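Local coordinates for 6-phosphogluconate dehydrogenase (Decarboxylating) (Geobacter metallireducens, PDB 4E21), which probably catalyses the NADP-dependent oxidative decarboxylation of 6-phosphogluconate to ribulose 5-phosphate, a step of the pentose phosphate pathway, at residues V268-S273 and L279-A284; A180-G185 and T192-Y197; I216-M221 and Y328-S333. All coordinates share one frame; numbering follows the deposited sequence.

Interaction 1 of 3, residues V268-S273 and L279-A284; sequences VWRRGS and LLDLSA
R270 and D281 face each other across the short connection between helices 262-269 and 278-289, and the arginine is a worked example of one side chain serving several neighbours along its length. Its CB leaves the backbone pointing neither at the second segment nor away from it; what brings the tip across is the bend in the chain at chi3 (52°). R270 CG lies 4.0 Å from L280 CD2, an apolar contact at the root of the side chain. Next, R270 CD reaches the methyl of A284, with 4.1 Å to its CB. R270 NE then gives its hydrogen to D281 OD1 at 2.7 Å, and the N-H...O angle of 178° makes this salt bridge practically straight. The oxygen lies in the guanidinium plane, at its edge, yet the arginine meets that oxygen from above the carboxylate plane, since the two flat groups stand 74° apart. A single bond therefore joins them instead of a side-on pair. Beyond CZ, NH1 pairs with E267 and also reaches the carbonyl of P181 of a second subunit, so two acids, D281 and E267, and a carbonyl flank the buried cation and probably stabilise its charge. Next to the salt bridge, L280 CD2 packs 3.7 Å from W269 CB, while L280 CD1 approaches the indole near its plane, at CE3. S273 OG turns back to W269 O (2.5 Å), closing the turn that follows W269 on itself. Together these contacts belong to a helix-loop-helix connection in the helical C-terminal domain, its buried arginine built into a subunit interface.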
loop_
_atom_site.group_PDB
_atom_site.type_symbol
_atom_site.label_atom_id
_atom_site.label_comp_id
_atom_site.label_asym_id
_atom_site.label_seq_id
_atom_site.Cartn_x
_atom_site.Cartn_y
_atom_site.Cartn_z
ATOM N N VAL B 268 -16.929 -3.599 23.076
ATOM C CA VAL B 268 -16.501 -2.466 23.908
ATOM C C VAL B 268 -16.185 -1.194 23.118
ATOM O O VAL B 268 -16.402 -0.076 23.611
ATOM C CB VAL B 268 -15.304 -2.818 24.858
ATOM C CG1 VAL B 268 -13.963 -2.607 24.161
ATOM C CG2 VAL B 268 -15.360 -1.953 26.086
ATOM N N TRP B 269 -15.675 -1.358 21.897
ATOM C CA TRP B 269 -15.441 -0.204 21.023
ATOM C C TRP B 269 -16.714 0.544 20.565
ATOM O O TRP B 269 -16.617 1.688 20.135
ATOM C CB TRP B 269 -14.615 -0.580 19.797
ATOM C CG TRP B 269 -13.163 -0.877 20.073
ATOM C CD1 TRP B 269 -12.411 -0.473 21.160
ATOM C CD2 TRP B 269 -12.270 -1.602 19.222
ATOM N NE1 TRP B 269 -11.115 -0.915 21.028
ATOM C CE2 TRP B 269 -11.003 -1.612 19.847
ATOM C CE3 TRP B 269 -12.420 -2.255 17.993
ATOM C CZ2 TRP B 269 -9.893 -2.254 19.278
ATOM C CZ3 TRP B 269 -11.317 -2.887 17.435
ATOM C CH2 TRP B 269 -10.068 -2.878 18.077
ATOM N N ARG B 270 -17.889 -0.079 20.672
ATOM C CA ARG B 270 -19.136 0.569 20.241
ATOM C C ARG B 270 -19.535 1.737 21.139
ATOM O O ARG B 270 -20.326 2.588 20.727
ATOM C CB ARG B 270 -20.293 -0.425 20.171
ATOM C CG ARG B 270 -19.989 -1.670 19.400
ATOM C CD ARG B 270 -21.196 -2.569 19.306
ATOM N NE ARG B 270 -22.364 -1.839 18.800
ATOM C CZ ARG B 270 -23.513 -1.724 19.464
ATOM N NH1 ARG B 270 -23.651 -2.307 20.654
ATOM N NH2 ARG B 270 -24.521 -1.028 18.948
ATOM N N ARG B 271 -18.979 1.793 22.353
ATOM C CA ARG B 271 -19.297 2.874 23.286
ATOM C C ARG B 271 -18.062 3.644 23.778
ATOM O O ARG B 271 -17.179 3.108 24.461
ATOM C CB ARG B 271 -20.118 2.335 24.453
ATOM C CG ARG B 271 -21.401 1.655 24.034
ATOM C CD ARG B 271 -22.097 1.022 25.222
ATOM N NE ARG B 271 -23.361 0.378 24.875
ATOM C CZ ARG B 271 -23.455 -0.860 24.412
ATOM N NH1 ARG B 271 -22.361 -1.574 24.209
ATOM N NH2 ARG B 271 -24.640 -1.383 24.134
ATOM N N GLY B 272 -18.002 4.914 23.410
ATOM C CA GLY B 272 -16.921 5.766 23.843
ATOM C C GLY B 272 -15.634 5.786 23.031
ATOM O O GLY B 272 -14.733 6.568 23.363
ATOM N N SER B 273 -15.505 4.959 21.990
ATOM C CA SER B 273 -14.250 4.969 21.228
ATOM C C SER B 273 -14.370 5.830 19.980
ATOM O O SER B 273 -15.460 6.257 19.612
ATOM C CB SER B 273 -13.784 3.557 20.855
ATOM O OG SER B 273 -14.516 3.031 19.766
ATOM N N LEU B 279 -20.377 -0.346 10.460
ATOM C CA LEU B 279 -19.526 -1.496 10.167
ATOM C C LEU B 279 -18.990 -2.216 11.424
ATOM O O LEU B 279 -18.887 -3.450 11.434
ATOM C CB LEU B 279 -18.395 -1.100 9.212
ATOM C CG LEU B 279 -18.923 -0.874 7.780
ATOM C CD1 LEU B 279 -17.926 -0.088 6.926
ATOM C CD2 LEU B 279 -19.303 -2.203 7.127
ATOM N N LEU B 280 -18.687 -1.462 12.480
ATOM C CA LEU B 280 -18.248 -2.066 13.748
ATOM C C LEU B 280 -19.392 -2.848 14.362
ATOM O O LEU B 280 -19.210 -3.993 14.791
ATOM C CB LEU B 280 -17.722 -1.020 14.745
ATOM C CG LEU B 280 -17.285 -1.528 16.128
ATOM C CD1 LEU B 280 -16.031 -2.391 16.039
ATOM C CD2 LEU B 280 -17.038 -0.372 17.068
ATOM N N ASP B 281 -20.567 -2.220 14.395
ATOM C CA ASP B 281 -21.787 -2.861 14.907
ATOM C C ASP B 281 -21.982 -4.205 14.237
ATOM O O ASP B 281 -22.376 -5.161 14.888
ATOM C CB ASP B 281 -23.026 -1.984 14.663
ATOM C CG ASP B 281 -23.029 -0.736 15.523
ATOM O OD1 ASP B 281 -22.125 -0.606 16.383
ATOM O OD2 ASP B 281 -23.924 0.119 15.357
ATOM N N LEU B 282 -21.702 -4.265 12.933
ATOM C CA LEU B 282 -21.850 -5.497 12.168
ATOM C C LEU B 282 -20.760 -6.505 12.499
ATOM O O LEU B 282 -21.018 -7.707 12.585
ATOM C CB LEU B 282 -21.831 -5.201 10.669
ATOM C CG LEU B 282 -22.991 -4.347 10.125
ATOM C CD1 LEU B 282 -22.946 -4.180 8.569
ATOM C CD2 LEU B 282 -24.336 -4.925 10.565
ATOM N N SER B 283 -19.532 -6.014 12.639
ATOM C CA SER B 283 -18.411 -6.871 13.015
ATOM C C SER B 283 -18.679 -7.507 14.367
ATOM O O SER B 283 -18.418 -8.690 14.554
ATOM C CB SER B 283 -17.107 -6.072 13.091
ATOM O OG SER B 283 -16.694 -5.706 11.784
ATOM N N ALA B 284 -19.188 -6.705 15.301
ATOM C CA ALA B 284 -19.509 -7.203 16.628
ATOM C C ALA B 284 -20.574 -8.301 16.557
ATOM O O ALA B 284 -20.508 -9.305 17.277
ATOM C CB ALA B 284 -19.989 -6.058 17.523
#

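Interaction 2 of 3, residues A180-G185 and T192-Y197; sequences APRTPG and TAELGY
R182 and E194 close a loop of the long connection that leads from helix 167-173 to strand 197-201, the last strand of the mixed sheet in the nucleotide-binding domain. The principle illustrated is the side-on salt bridge, in which an arginine offers NE and one terminal nitrogen to the two oxygens of a carboxylate. The side chains run across each other at about a right angle, and their flat ends are turned 41° apart, so the paired bonds are unequal in shape. From R182 NE to E194 OE2 the distance is 2.7 Å; this oxygen is met on its syn side and sits near the guanidinium plane. The companion bond, R182 NH2 to E194 OE1 at 2.8 Å, uses the syn lone pair but is more bent, with an N-H...O angle of 131° and the oxygen tilted from the guanidinium plane. Two bonds to two atoms hinder rotation of either group. E194 arrives with its chain extended beyond CG, whereas R182 bends at chi3 (64°) to present its edge. The aliphatic part of R182 also lies close, R182 CG being 3.5 Å from E194 OE2. E267 of a second subunit also packs against E194 and accepts a hydrogen bond from T183 OG1. Farther along, the short 3-10 turn 193-195 leads into the strand, and T192 OG1 donates to Y197 O at 2.6 Å, from above the carbonyl plane.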
loop_
_atom_site.group_PDB
_atom_site.type_symbol
_atom_site.label_atom_id
_atom_site.label_comp_id
_atom_site.label_asym_id
_atom_site.label_seq_id
_atom_site.Cartn_x
_atom_site.Cartn_y
_atom_site.Cartn_z
ATOM N N ALA B 180 -30.690 10.136 12.735
ATOM C CA ALA B 180 -29.444 10.488 13.403
ATOM C C ALA B 180 -29.493 11.920 13.956
ATOM O O ALA B 180 -30.134 12.798 13.375
ATOM C CB ALA B 180 -28.252 10.320 12.438
ATOM N N PRO B 181 -28.798 12.171 15.070
ATOM C CA PRO B 181 -28.788 13.528 15.638
ATOM C C PRO B 181 -28.240 14.578 14.666
ATOM O O PRO B 181 -27.347 14.282 13.881
ATOM C CB PRO B 181 -27.866 13.387 16.866
ATOM C CG PRO B 181 -27.118 12.100 16.626
ATOM C CD PRO B 181 -28.093 11.214 15.933
ATOM N N ARG B 182 -28.748 15.803 14.743
ATOM C CA ARG B 182 -28.338 16.851 13.812
ATOM C C ARG B 182 -26.913 17.373 14.029
ATOM O O ARG B 182 -26.433 17.534 15.150
ATOM C CB ARG B 182 -29.355 18.011 13.776
ATOM C CG ARG B 182 -30.794 17.588 13.430
ATOM C CD ARG B 182 -31.738 18.783 13.253
ATOM N NE ARG B 182 -31.352 19.638 12.122
ATOM C CZ ARG B 182 -31.866 20.843 11.866
ATOM N NH1 ARG B 182 -32.789 21.352 12.669
ATOM N NH2 ARG B 182 -31.454 21.550 10.817
ATOM N N THR B 183 -26.251 17.628 12.913
ATOM C CA THR B 183 -24.930 18.211 12.856
ATOM C C THR B 183 -24.997 19.667 13.301
ATOM O O THR B 183 -25.695 20.472 12.692
ATOM C CB THR B 183 -24.407 18.133 11.398
ATOM O OG1 THR B 183 -24.376 16.760 10.987
ATOM C CG2 THR B 183 -23.033 18.779 11.238
ATOM N N PRO B 184 -24.269 20.010 14.375
ATOM C CA PRO B 184 -24.225 21.381 14.894
ATOM C C PRO B 184 -23.984 22.393 13.785
ATOM O O PRO B 184 -22.883 22.445 13.235
ATOM C CB PRO B 184 -23.024 21.354 15.841
ATOM C CG PRO B 184 -22.971 19.931 16.323
ATOM C CD PRO B 184 -23.394 19.099 15.140
ATOM N N GLY B 185 -25.004 23.181 13.459
ATOM C CA GLY B 185 -24.891 24.172 12.398
ATOM C C GLY B 185 -25.794 23.955 11.198
ATOM O O GLY B 185 -25.867 24.819 10.336
ATOM N N THR B 192 -32.017 18.845 1.151
ATOM C CA THR B 192 -32.543 17.595 1.697
ATOM C C THR B 192 -31.498 16.697 2.376
ATOM O O THR B 192 -31.841 15.632 2.859
ATOM C CB THR B 192 -33.151 16.757 0.563
ATOM O OG1 THR B 192 -32.102 16.346 -0.335
ATOM C CG2 THR B 192 -34.215 17.576 -0.221
ATOM N N ALA B 193 -30.235 17.102 2.402
ATOM C CA ALA B 193 -29.178 16.212 2.881
ATOM C C ALA B 193 -29.507 15.543 4.224
ATOM O O ALA B 193 -29.209 14.351 4.430
ATOM C CB ALA B 193 -27.847 16.945 2.933
ATOM N N GLU B 194 -30.171 16.284 5.114
ATOM C CA GLU B 194 -30.450 15.795 6.474
ATOM C C GLU B 194 -31.483 14.691 6.523
ATOM O O GLU B 194 -31.673 14.052 7.561
ATOM C CB GLU B 194 -30.884 16.931 7.397
ATOM C CG GLU B 194 -29.746 17.799 7.906
ATOM C CD GLU B 194 -30.177 18.722 9.040
ATOM O OE1 GLU B 194 -30.849 19.734 8.743
ATOM O OE2 GLU B 194 -29.837 18.445 10.220
ATOM N N LEU B 195 -32.162 14.485 5.402
ATOM C CA LEU B 195 -33.244 13.508 5.326
ATOM C C LEU B 195 -32.714 12.143 4.878
ATOM O O LEU B 195 -33.413 11.121 4.993
ATOM C CB LEU B 195 -34.334 14.003 4.360
ATOM C CG LEU B 195 -35.455 14.950 4.835
ATOM C CD1 LEU B 195 -34.936 16.025 5.726
ATOM C CD2 LEU B 195 -36.185 15.593 3.646
ATOM N N GLY B 196 -31.480 12.132 4.361
ATOM C CA GLY B 196 -30.893 10.917 3.832
ATOM C C GLY B 196 -31.077 10.717 2.323
ATOM O O GLY B 196 -30.929 9.610 1.817
ATOM N N TYR B 197 -31.389 11.788 1.600
ATOM C CA TYR B 197 -31.292 11.761 0.149
ATOM C C TYR B 197 -30.750 13.087 -0.357
ATOM O O TYR B 197 -30.866 14.115 0.318
ATOM C CB TYR B 197 -32.626 11.385 -0.522
ATOM C CG TYR B 197 -33.726 12.422 -0.406
ATOM C CD1 TYR B 197 -34.478 12.541 0.766
ATOM C CD2 TYR B 197 -34.029 13.269 -1.475
ATOM C CE1 TYR B 197 -35.493 13.483 0.877
ATOM C CE2 TYR B 197 -35.045 14.204 -1.380
ATOM C CZ TYR B 197 -35.772 14.305 -0.200
ATOM O OH TYR B 197 -36.778 15.232 -0.099
#

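Interaction 3 of 3, residues I216-M221 and Y328-S333; sequences IEYGLM and YERFSS
The guanidinium of R330 lies flat over the ring of Y218, a textbook cation-pi stack between helices 205-232 and 321-333. This is the tight part: R330 CZ sits 3.6 Å from the Y218 ring centroid, 6° off its normal, and the planes differ by 12°. R330 NH1 comes nearest the ring, 3.4 Å from Y218 CZ. R330 can span the gap because its chain is extended from CG to NE (chi3 178°), carrying the cation away from its own helix. At the guanidinium edge, the selenium of the selenomethionine M221 lies in plane, 3.5 Å from R330 NH2. The wetter part lies around the guanidinium rim: at the NH1/NH2 edge one water accepts from NH2 and donates to E217 OE2, linking charges that do not touch; at the NE/NH2 edge another accepts from NE and donates to Y218 O. NH1 is held instead by the carbonyl of S301 and by a bound methylpentanediol, probably from the crystallisation liquor, while R348 of a third subunit brings a second positive charge close. Stack, waters and carbonyl fix the rotation of the guanidinium. This buried arginine-on-tyrosine stack joins two C-terminal-domain helices beside the bound diol, which may mark a pocket.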
loop_
_atom_site.group_PDB
_atom_site.type_symbol
_atom_site.label_atom_id
_atom_site.label_comp_id
_atom_site.label_asym_id
_atom_site.label_seq_id
_atom_site.Cartn_x
_atom_site.Cartn_y
_atom_site.Cartn_z
ATOM N N ILE B 216 -14.976 3.764 -0.314
ATOM C CA ILE B 216 -14.729 4.092 1.076
ATOM C C ILE B 216 -15.094 2.904 1.973
ATOM O O ILE B 216 -14.336 2.519 2.868
ATOM C CB ILE B 216 -15.504 5.340 1.479
ATOM C CG1 ILE B 216 -14.935 6.558 0.757
ATOM C CG2 ILE B 216 -15.455 5.533 2.979
ATOM C CD1 ILE B 216 -15.757 7.799 0.908
ATOM N N GLU B 217 -16.238 2.302 1.685
ATOM C CA GLU B 217 -16.702 1.153 2.430
ATOM C C GLU B 217 -15.685 0.016 2.415
ATOM O O GLU B 217 -15.510 -0.647 3.413
ATOM C CB GLU B 217 -18.052 0.712 1.896
ATOM C CG GLU B 217 -18.567 -0.603 2.382
ATOM C CD GLU B 217 -19.699 -1.072 1.462
ATOM O OE1 GLU B 217 -20.709 -0.356 1.352
ATOM O OE2 GLU B 217 -19.571 -2.124 0.804
ATOM N N TYR B 218 -15.012 -0.182 1.290
ATOM C CA TYR B 218 -13.985 -1.212 1.173
ATOM C C TYR B 218 -12.810 -0.871 2.102
ATOM O O TYR B 218 -12.313 -1.735 2.819
ATOM C CB TYR B 218 -13.450 -1.291 -0.255
ATOM C CG TYR B 218 -14.241 -2.100 -1.256
ATOM C CD1 TYR B 218 -15.630 -2.148 -1.237
ATOM C CD2 TYR B 218 -13.587 -2.775 -2.277
ATOM C CE1 TYR B 218 -16.343 -2.883 -2.206
ATOM C CE2 TYR B 218 -14.283 -3.503 -3.236
ATOM C CZ TYR B 218 -15.646 -3.555 -3.193
ATOM O OH TYR B 218 -16.283 -4.289 -4.165
ATOM N N GLY B 219 -12.356 0.384 2.041
ATOM C CA GLY B 219 -11.288 0.881 2.885
ATOM C C GLY B 219 -11.614 0.730 4.367
ATOM O O GLY B 219 -10.758 0.320 5.150
ATOM N N LEU B 220 -12.852 1.049 4.752
ATOM C CA LEU B 220 -13.267 0.962 6.153
ATOM C C LEU B 220 -13.274 -0.478 6.642
ATOM O O LEU B 220 -12.753 -0.753 7.710
ATOM C CB LEU B 220 -14.652 1.567 6.374
ATOM C CG LEU B 220 -14.901 3.004 5.933
ATOM C CD1 LEU B 220 -16.375 3.330 6.103
ATOM C CD2 LEU B 220 -14.034 3.951 6.780
HETATM N N MSE B 221 -13.870 -1.383 5.864
HETATM C CA MSE B 221 -13.869 -2.797 6.205
HETATM C C MSE B 221 -12.455 -3.375 6.305
HETATM O O MSE B 221 -12.152 -4.108 7.250
HETATM C CB MSE B 221 -14.688 -3.587 5.199
HETATM C CG MSE B 221 -16.168 -3.253 5.245
HETATM SE SE MSE B 221 -17.115 -3.920 3.654
HETATM C CE MSE B 221 -16.675 -5.808 3.747
ATOM N N TYR B 328 -7.308 -4.784 -3.511
ATOM C CA TYR B 328 -6.336 -5.809 -3.895
ATOM C C TYR B 328 -6.360 -6.974 -2.916
ATOM O O TYR B 328 -6.084 -8.124 -3.294
ATOM C CB TYR B 328 -4.911 -5.249 -4.027
ATOM C CG TYR B 328 -4.798 -4.144 -5.061
ATOM C CD1 TYR B 328 -3.901 -3.082 -4.896
ATOM C CD2 TYR B 328 -5.598 -4.157 -6.193
ATOM C CE1 TYR B 328 -3.805 -2.057 -5.852
ATOM C CE2 TYR B 328 -5.528 -3.144 -7.143
ATOM C CZ TYR B 328 -4.627 -2.099 -6.971
ATOM O OH TYR B 328 -4.577 -1.105 -7.907
ATOM N N GLU B 329 -6.684 -6.678 -1.658
ATOM C CA GLU B 329 -6.763 -7.738 -0.677
ATOM C C GLU B 329 -7.890 -8.681 -1.033
ATOM O O GLU B 329 -7.780 -9.888 -0.831
ATOM C CB GLU B 329 -6.903 -7.184 0.754
ATOM C CG GLU B 329 -5.590 -6.548 1.285
ATOM C CD GLU B 329 -5.795 -5.866 2.622
ATOM O OE1 GLU B 329 -6.853 -5.250 2.801
ATOM O OE2 GLU B 329 -4.922 -5.952 3.505
ATOM N N ARG B 330 -8.978 -8.134 -1.557
ATOM C CA ARG B 330 -10.057 -8.982 -2.043
ATOM C C ARG B 330 -9.571 -9.850 -3.207
ATOM O O ARG B 330 -9.877 -11.048 -3.244
ATOM C CB ARG B 330 -11.300 -8.160 -2.425
ATOM C CG ARG B 330 -11.892 -7.387 -1.255
ATOM C CD ARG B 330 -13.265 -6.854 -1.571
ATOM N NE ARG B 330 -13.840 -6.154 -0.425
ATOM C CZ ARG B 330 -15.132 -5.883 -0.279
ATOM N NH1 ARG B 330 -16.015 -6.273 -1.196
ATOM N NH2 ARG B 330 -15.538 -5.238 0.796
ATOM N N PHE B 331 -8.800 -9.269 -4.133
ATOM C CA PHE B 331 -8.236 -10.054 -5.247
ATOM C C PHE B 331 -7.389 -11.227 -4.759
ATOM O O PHE B 331 -7.558 -12.353 -5.236
ATOM C CB PHE B 331 -7.386 -9.212 -6.210
ATOM C CG PHE B 331 -8.153 -8.175 -6.957
ATOM C CD1 PHE B 331 -7.491 -7.205 -7.674
ATOM C CD2 PHE B 331 -9.543 -8.150 -6.922
ATOM C CE1 PHE B 331 -8.215 -6.234 -8.385
ATOM C CE2 PHE B 331 -10.267 -7.176 -7.610
ATOM C CZ PHE B 331 -9.608 -6.232 -8.343
ATOM N N SER B 332 -6.467 -10.968 -3.825
ATOM C CA SER B 332 -5.560 -12.024 -3.368
ATOM C C SER B 332 -6.303 -13.044 -2.519
ATOM O O SER B 332 -5.903 -14.205 -2.448
ATOM C CB SER B 332 -4.347 -11.456 -2.601
ATOM O OG SER B 332 -4.796 -10.614 -1.569
ATOM N N SER B 333 -7.390 -12.613 -1.889
ATOM C CA SER B 333 -8.215 -13.522 -1.108
ATOM C C SER B 333 -8.827 -14.585 -2.026
ATOM O O SER B 333 -9.195 -15.676 -1.571
ATOM C CB SER B 333 -9.308 -12.765 -0.374
ATOM O OG SER B 333 -10.496 -12.696 -1.145
HETATM O O HOH W 1 -18.402 -4.914 0.676
HETATM O O HOH W 2 -12.698 -4.412 1.849
#

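How the interactions relate
Along the chain interaction 2 closes first, in the connection before strand 197-201; interaction 3 then opens on helix 205-232, and interaction 1 is nested inside the loop that interaction 3 closes. Interactions 1 and 3 share the helical C-terminal domain and touch: L279 CD1 lies 3.7 Å from L220 CB, so helix 278-289 packs on helix 205-232, although the centres are about 19 Å apart. Interaction 2 belongs to the sheet-bearing part, its centre about 22 Å from that of interaction 1 and 29 Å from that of interaction 3. All three contacts nevertheless reach the second subunit, where the 180-185 loop of one copy meets R270 and R271 of the other, joining loop and helical domain across the interface.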